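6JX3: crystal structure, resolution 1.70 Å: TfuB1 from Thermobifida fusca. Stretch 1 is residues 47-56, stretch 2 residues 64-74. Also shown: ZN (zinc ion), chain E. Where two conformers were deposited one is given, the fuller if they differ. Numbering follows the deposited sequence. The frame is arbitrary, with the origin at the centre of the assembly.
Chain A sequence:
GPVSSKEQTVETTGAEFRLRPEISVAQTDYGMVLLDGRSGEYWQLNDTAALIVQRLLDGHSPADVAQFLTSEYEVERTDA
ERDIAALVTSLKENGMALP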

ATOM      1  N   ASP A  47       0.774  -7.918  -3.757  1.00 18.81           N
ATOM      2  CA  ASP A  47      -0.214  -8.495  -2.847  1.00 19.18           C
ATOM      3  C   ASP A  47       0.013  -8.034  -1.414  1.00 18.37           C
ATOM      4  O   ASP A  47      -0.940  -7.670  -0.715  1.00 18.62           O
ATOM      5  N   THR A  48       1.265  -8.025  -0.962  1.00 18.54           N
ATOM      6  CA  THR A  48       1.560  -7.624   0.410  0.52 18.04           C
ATOM      7  C   THR A  48       1.271  -6.146   0.622  1.00 15.34           C
ATOM      8  O   THR A  48       0.699  -5.751   1.639  1.00 17.65           O
ATOM      9  N   ALA A  49       1.681  -5.309  -0.334  1.00 15.59           N
ATOM     10  CA  ALA A  49       1.387  -3.883  -0.213  1.00 14.31           C
ATOM     11  C   ALA A  49      -0.114  -3.641  -0.159  1.00 16.01           C
ATOM     12  O   ALA A  49      -0.595  -2.827   0.640  1.00 15.20           O
ATOM     13  N   ALA A  50      -0.877  -4.361  -0.985  1.00 14.31           N
ATOM     14  CA  ALA A  50      -2.328  -4.185  -0.988  1.00 15.32           C
ATOM     15  C   ALA A  50      -2.927  -4.594   0.345  1.00 15.50           C
ATOM     16  O   ALA A  50      -3.823  -3.921   0.865  1.00 17.45           O
ATOM     17  N   LEU A  51      -2.437  -5.702   0.906  1.00 15.60           N
ATOM     18  CA  LEU A  51      -2.922  -6.188   2.191  1.00 18.93           C
ATOM     19  C   LEU A  51      -2.654  -5.174   3.291  1.00 16.93           C
ATOM     20  O   LEU A  51      -3.525  -4.898   4.125  1.00 17.58           O
ATOM     21  N   ILE A  52      -1.458  -4.585   3.286  1.00 15.31           N
ATOM     22  CA  ILE A  52      -1.117  -3.586   4.289  1.00 11.99           C
ATOM     23  C   ILE A  52      -2.018  -2.369   4.156  1.00 13.21           C
ATOM     24  O   ILE A  52      -2.574  -1.877   5.147  1.00 15.18           O
ATOM     25  N   VAL A  53      -2.160  -1.851   2.932  1.00 12.69           N
ATOM     26  CA  VAL A  53      -2.967  -0.650   2.743  1.00 12.94           C
ATOM     27  C   VAL A  53      -4.416  -0.915   3.142  1.00 13.55           C
ATOM     28  O   VAL A  53      -5.051  -0.087   3.805  1.00 15.40           O
ATOM     29  N   GLN A  54      -4.961  -2.065   2.736  1.00 13.27           N
ATOM     30  CA  GLN A  54      -6.339  -2.384   3.102  1.00 15.32           C
ATOM     31  C   GLN A  54      -6.519  -2.420   4.616  1.00 14.27           C
ATOM     32  O   GLN A  54      -7.509  -1.905   5.140  1.00 17.94           O
ATOM     33  N   ARG A  55      -5.558  -2.998   5.343  1.00 14.39           N
ATOM     34  CA  ARG A  55      -5.719  -3.070   6.792  0.96 11.29           C
ATOM     35  C   ARG A  55      -5.524  -1.708   7.440  1.00 16.82           C
ATOM     36  O   ARG A  55      -6.219  -1.374   8.406  1.00 17.15           O
ATOM     37  N   LEU A  56      -4.608  -0.891   6.909  1.00 14.20           N
ATOM     38  CA  LEU A  56      -4.477   0.467   7.431  1.00 15.85           C
ATOM     39  C   LEU A  56      -5.752   1.272   7.200  1.00 17.26           C
ATOM     40  O   LEU A  56      -6.185   2.028   8.077  1.00 16.36           O
ATOM     41  N   ASP A  64      -0.619  -3.362  14.501  1.00 14.58           N
ATOM     42  CA  ASP A  64      -1.563  -4.427  14.175  1.00 14.43           C
ATOM     43  C   ASP A  64      -1.151  -5.149  12.900  1.00 14.80           C
ATOM     44  O   ASP A  64      -1.220  -6.378  12.811  1.00 16.29           O
ATOM     45  N   VAL A  65      -0.817  -4.376  11.866  1.00 13.83           N
ATOM     46  CA  VAL A  65      -0.507  -4.974  10.576  1.00 13.40           C
ATOM     47  C   VAL A  65       0.776  -5.778  10.669  1.00 15.82           C
ATOM     48  O   VAL A  65       0.894  -6.846  10.063  1.00 15.64           O
ATOM     49  N   ALA A  66       1.756  -5.290  11.435  1.00 13.69           N
ATOM     50  CA  ALA A  66       2.976  -6.070  11.615  1.00 16.13           C
ATOM     51  C   ALA A  66       2.668  -7.405  12.277  1.00 17.64           C
ATOM     52  O   ALA A  66       3.194  -8.447  11.869  1.00 16.84           O
ATOM     53  N   GLN A  67       1.798  -7.389  13.290  1.00 18.18           N
ATOM     54  CA  GLN A  67       1.415  -8.626  13.968  1.00 19.58           C
ATOM     55  C   GLN A  67       0.733  -9.577  13.004  1.00 20.78           C
ATOM     56  O   GLN A  67       0.999 -10.785  13.008  1.00 21.35           O
ATOM     57  N   PHE A  68      -0.151  -9.044  12.165  1.00 16.22           N
ATOM     58  CA  PHE A  68      -0.799  -9.864  11.151  1.00 20.51           C
ATOM     59  C   PHE A  68       0.231 -10.469  10.210  1.00 21.43           C
ATOM     60  O   PHE A  68       0.231 -11.683   9.967  1.00 21.87           O
ATOM     61  N   LEU A  69       1.140  -9.639   9.686  1.00 17.91           N
ATOM     62  CA  LEU A  69       2.101 -10.152   8.715  1.00 16.01           C
ATOM     63  C   LEU A  69       2.940 -11.275   9.310  1.00 17.21           C
ATOM     64  O   LEU A  69       3.175 -12.287   8.648  1.00 19.79           O
ATOM     65  N   THR A  70       3.405 -11.117  10.553  1.00 18.65           N
ATOM     66  CA  THR A  70       4.240 -12.160  11.140  0.63 23.36           C
ATOM     67  C   THR A  70       3.448 -13.423  11.422  1.00 26.02           C
ATOM     68  O   THR A  70       4.009 -14.524  11.380  1.00 27.20           O
ATOM     69  N   SER A  71       2.151 -13.295  11.691  1.00 24.72           N
ATOM     70  CA  SER A  71       1.354 -14.478  11.972  1.00 26.85           C
ATOM     71  C   SER A  71       0.948 -15.211  10.706  1.00 28.55           C
ATOM     72  O   SER A  71       0.657 -16.412  10.763  1.00 33.21           O
ATOM     73  N   GLU A  72       0.950 -14.528   9.562  1.00 24.06           N
ATOM     74  CA  GLU A  72       0.472 -15.094   8.312  1.00 25.99           C
ATOM     75  C   GLU A  72       1.576 -15.427   7.330  1.00 27.10           C
ATOM     76  O   GLU A  72       1.377 -16.294   6.471  1.00 24.36           O
ATOM     77  N   TYR A  73       2.718 -14.753   7.429  1.00 19.97           N
ATOM     78  CA  TYR A  73       3.785 -14.878   6.451  1.00 16.84           C
ATOM     79  C   TYR A  73       5.100 -15.177   7.145  1.00 16.83           C
ATOM     80  O   TYR A  73       5.283 -14.920   8.338  1.00 19.17           O
ATOM     81  N   GLU A  74       6.036 -15.694   6.353  1.00 19.76           N
ATOM     82  CA  GLU A  74       7.378 -15.988   6.843  1.00 19.67           C
ATOM     83  C   GLU A  74       8.199 -14.702   6.858  1.00 16.82           C
ATOM     84  O   GLU A  74       9.048 -14.443   6.001  1.00 21.11           O
TER

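What holds the two helices together? They run at 141° between their N-to-C directions, closer to antiparallel than parallel, and their axes come no nearer than 10.3 Å, so side chains must fill the space between. No hydrogen bond crosses the interface; the contact depends on how well the shapes fit. Leu51 and Arg55 point toward the second stretch, and Asp64, Val65, Phe68 and Tyr73 point back toward the first.

Which bump fills the hollow where the backbones draw close? Val65, whose CA lies 6.5 Å from Ile52 CA, takes chi1 t and pushes its two methyls into a hollow lined by Ile52, Arg55 and Leu56. Its CG1 lies 3.9 Å from Ile52 CG1, while its CG2 rests 3.8 Å from Arg55 CB and 3.9 Å from Leu56 CD2. Leu56 starts out sideways, but its m, t rotamer brings its end nearer to Val65. Ile52, also m, t, reaches on to Leu69, with Ile52 CD1 4.0 Å from Leu69 CD1. Leu69 is m, t as well, and its other methyl, CD2, approaches Thr48 CG2 at 4.3 Å, closing this side of the seam.

How does Leu51 fit among the aromatic rings? With chi1 t and chi2 p, it sends CD2 to the edges of two rings at once. Leu51 CD2 is 3.3 Å from Phe68 CE2, a tight apolar contact, and 3.8 Å from Tyr73 CE1; the same methyl lies just 3.2 Å from Tyr73 OH. Tyr73, chi1 m, is the first residue to leave helical phi/psi after the second helix, yet its ring still reaches back to the first stretch.

What does a charged residue do in so apolar a contact? Arg55 lays its long chain along Phe68, which has chi1 t. Arg55 CD sits over the face of the ring, 4.1 Å from the centroid of Phe68 and 21° off the ring normal, a CH-pi contact. Farther out, Phe68 CB covers one face of the guanidinium, with Arg55 CZ and Phe68 CB 3.8 Å apart. Burial leaves Arg55 NE without a polar partner, and Arg55 NH2 comes only to 3.8 Å from Asp64 O.

Where does the bound zinc enter? It lies beyond the packed seam, held by Asp64, whose chi1 is m: Asp64 OD2 is 1.9 Å from ZN, and the O atom of water 1 binds ZN at 2.2 Å. The Asp64 carboxylate thus serves the metal, while its CB stays 3.9 Å from Arg55 NH2.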

ATOM      1  CB  ASP A  47      -0.181 -10.022  -2.929  1.00 27.70           C
ATOM      2  CG  ASP A  47      -0.900 -10.555  -4.156  1.00 43.96           C
ATOM      3  OD1 ASP A  47      -1.623  -9.770  -4.808  1.00 47.92           O
ATOM      4  OD2 ASP A  47      -0.741 -11.756  -4.468  1.00 56.48           O
ATOM      5  CB  THR A  48       3.019  -7.928   0.731  0.52 21.22           C
ATOM      6  OG1 THR A  48       3.298  -9.298   0.413  0.52 21.15           O
ATOM      7  CG2 THR A  48       3.305  -7.673   2.201  0.52 18.17           C
ATOM      8  CB  ALA A  49       2.012  -3.107  -1.380  1.00 13.44           C
ATOM      9  CB  ALA A  50      -2.950  -4.998  -2.121  1.00 17.32           C
ATOM     10  CB  LEU A  51      -2.227  -7.513   2.494  1.00 22.04           C
ATOM     11  CG  LEU A  51      -2.538  -8.392   3.692  1.00 39.54           C
ATOM     12  CD1 LEU A  51      -4.032  -8.493   3.944  1.00 39.42           C
ATOM     13  CD2 LEU A  51      -1.943  -9.759   3.398  1.00 40.10           C
ATOM     14  CB  ILE A  52       0.366  -3.192   4.172  1.00 13.06           C
ATOM     15  CG1 ILE A  52       1.261  -4.385   4.516  1.00 16.15           C
ATOM     16  CG2 ILE A  52       0.663  -1.996   5.078  1.00 14.24           C
ATOM     17  CD1 ILE A  52       2.719  -4.189   4.121  1.00 17.97           C
ATOM     18  CB  VAL A  53      -2.867  -0.149   1.296  1.00 13.17           C
ATOM     19  CG1 VAL A  53      -3.899   0.952   1.049  1.00 16.90           C
ATOM     20  CG2 VAL A  53      -1.452   0.376   1.029  1.00 12.78           C
ATOM     21  CB  GLN A  54      -6.756  -3.718   2.481  1.00 21.81           C
ATOM     22  CG  GLN A  54      -7.018  -3.618   0.987  1.00 24.17           C
ATOM     23  CD  GLN A  54      -6.830  -4.943   0.271  1.00 42.03           C
ATOM     24  OE1 GLN A  54      -6.608  -5.980   0.902  1.00 40.09           O
ATOM     25  NE2 GLN A  54      -6.909  -4.913  -1.056  1.00 36.82           N
ATOM     26  CB  ARG A  55      -4.753  -4.097   7.377  1.00 15.68           C
ATOM     27  CG  ARG A  55      -5.193  -5.533   7.114  1.00 24.17           C
ATOM     28  CD  ARG A  55      -4.359  -6.517   7.908  0.73 24.15           C
ATOM     29  NE  ARG A  55      -4.284  -6.110   9.307  0.20 25.17           N
ATOM     30  CZ  ARG A  55      -4.875  -6.750  10.309  0.46 31.47           C
ATOM     31  NH1 ARG A  55      -5.591  -7.847  10.080  0.95 35.40           N
ATOM     32  NH2 ARG A  55      -4.748  -6.286  11.541  1.00 33.24           N
ATOM     33  CB  LEU A  56      -3.270   1.163   6.803  1.00 16.23           C
ATOM     34  CG  LEU A  56      -1.913   0.597   7.226  1.00 13.98           C
ATOM     35  CD1 LEU A  56      -0.805   1.332   6.482  1.00 14.51           C
ATOM     36  CD2 LEU A  56      -1.692   0.698   8.731  1.00 16.46           C
ATOM     37  CB  ASP A  64      -2.950  -3.854  13.930  1.00 14.97           C
ATOM     38  CG  ASP A  64      -3.663  -3.427  15.173  1.00 21.78           C
ATOM     39  OD1 ASP A  64      -3.235  -3.739  16.310  1.00 20.82           O
ATOM     40  OD2 ASP A  64      -4.689  -2.750  14.959  1.00 22.16           O
ATOM     41  CB  VAL A  65      -0.432  -3.896   9.484  1.00 12.65           C
ATOM     42  CG1 VAL A  65      -0.097  -4.535   8.119  1.00 16.61           C
ATOM     43  CG2 VAL A  65      -1.744  -3.133   9.432  1.00 16.17           C
ATOM     44  CB  ALA A  66       3.998  -5.282  12.439  1.00 15.08           C
ATOM     45  CB  GLN A  67       0.492  -8.307  15.144  1.00 19.28           C
ATOM     46  CG  GLN A  67       0.162  -9.504  16.038  1.00 25.48           C
ATOM     47  CD  GLN A  67       1.398 -10.253  16.503  1.00 41.22           C
ATOM     48  OE1 GLN A  67       2.377  -9.649  16.946  1.00 47.10           O
ATOM     49  NE2 GLN A  67       1.363 -11.579  16.392  1.00 50.53           N
ATOM     50  CB  PHE A  68      -1.810  -9.023  10.377  1.00 19.11           C
ATOM     51  CG  PHE A  68      -2.215  -9.628   9.072  1.00 26.38           C
ATOM     52  CD1 PHE A  68      -3.173 -10.620   9.019  1.00 41.55           C
ATOM     53  CD2 PHE A  68      -1.624  -9.209   7.902  1.00 29.35           C
ATOM     54  CE1 PHE A  68      -3.533 -11.179   7.813  1.00 37.79           C
ATOM     55  CE2 PHE A  68      -1.968  -9.772   6.706  1.00 35.80           C
ATOM     56  CZ  PHE A  68      -2.924 -10.755   6.658  1.00 33.43           C
ATOM     57  CB  LEU A  69       3.001  -9.028   8.202  1.00 17.22           C
ATOM     58  CG  LEU A  69       2.334  -7.997   7.291  1.00 15.16           C
ATOM     59  CD1 LEU A  69       3.356  -6.962   6.904  1.00 17.59           C
ATOM     60  CD2 LEU A  69       1.767  -8.672   6.036  1.00 21.09           C
ATOM     61  CB  THR A  70       4.910 -11.671  12.422  0.63 23.50           C
ATOM     62  OG1 THR A  70       3.929 -11.465  13.452  0.63 21.74           O
ATOM     63  CG2 THR A  70       5.614 -10.392  12.142  0.63 24.12           C
ATOM     64  CB  SER A  71       0.114 -14.089  12.779  1.00 28.44           C
ATOM     65  OG  SER A  71      -0.860 -13.488  11.945  1.00 30.86           O
ATOM     66  CB  GLU A  72      -0.501 -14.126   7.637  1.00 29.25           C
ATOM     67  CG  GLU A  72      -1.794 -13.978   8.405  1.00 39.81           C
ATOM     68  CD  GLU A  72      -2.465 -15.311   8.646  1.00 42.41           C
ATOM     69  OE1 GLU A  72      -2.687 -16.041   7.657  1.00 39.06           O
ATOM     70  OE2 GLU A  72      -2.758 -15.629   9.820  1.00 46.89           O
ATOM     71  CB  TYR A  73       3.970 -13.607   5.620  1.00 17.96           C
ATOM     72  CG  TYR A  73       2.788 -13.264   4.766  1.00 20.78           C
ATOM     73  CD1 TYR A  73       1.699 -12.588   5.296  1.00 26.94           C
ATOM     74  CD2 TYR A  73       2.755 -13.628   3.438  1.00 24.08           C
ATOM     75  CE1 TYR A  73       0.609 -12.283   4.510  1.00 28.62           C
ATOM     76  CE2 TYR A  73       1.675 -13.324   2.642  1.00 30.04           C
ATOM     77  CZ  TYR A  73       0.607 -12.655   3.180  1.00 34.38           C
ATOM     78  OH  TYR A  73      -0.465 -12.363   2.374  1.00 37.35           O
ATOM     79  CB  GLU A  74       8.013 -17.062   5.980  1.00 22.95           C
ATOM     80  CG  GLU A  74       7.260 -18.351   6.107  1.00 19.59           C
ATOM     81  CD  GLU A  74       7.715 -19.368   5.101  1.00 28.04           C
ATOM     82  OE1 GLU A  74       8.252 -18.959   4.046  1.00 31.57           O
ATOM     83  OE2 GLU A  74       7.520 -20.564   5.371  1.00 29.79           O
TER
HETATM   84 ZN    ZN E 103      -5.914  -2.315  16.397  0.84 22.27          ZN
HETATM   85  O   HOH W   1      -7.703  -1.656  15.353  1.00 30.68           O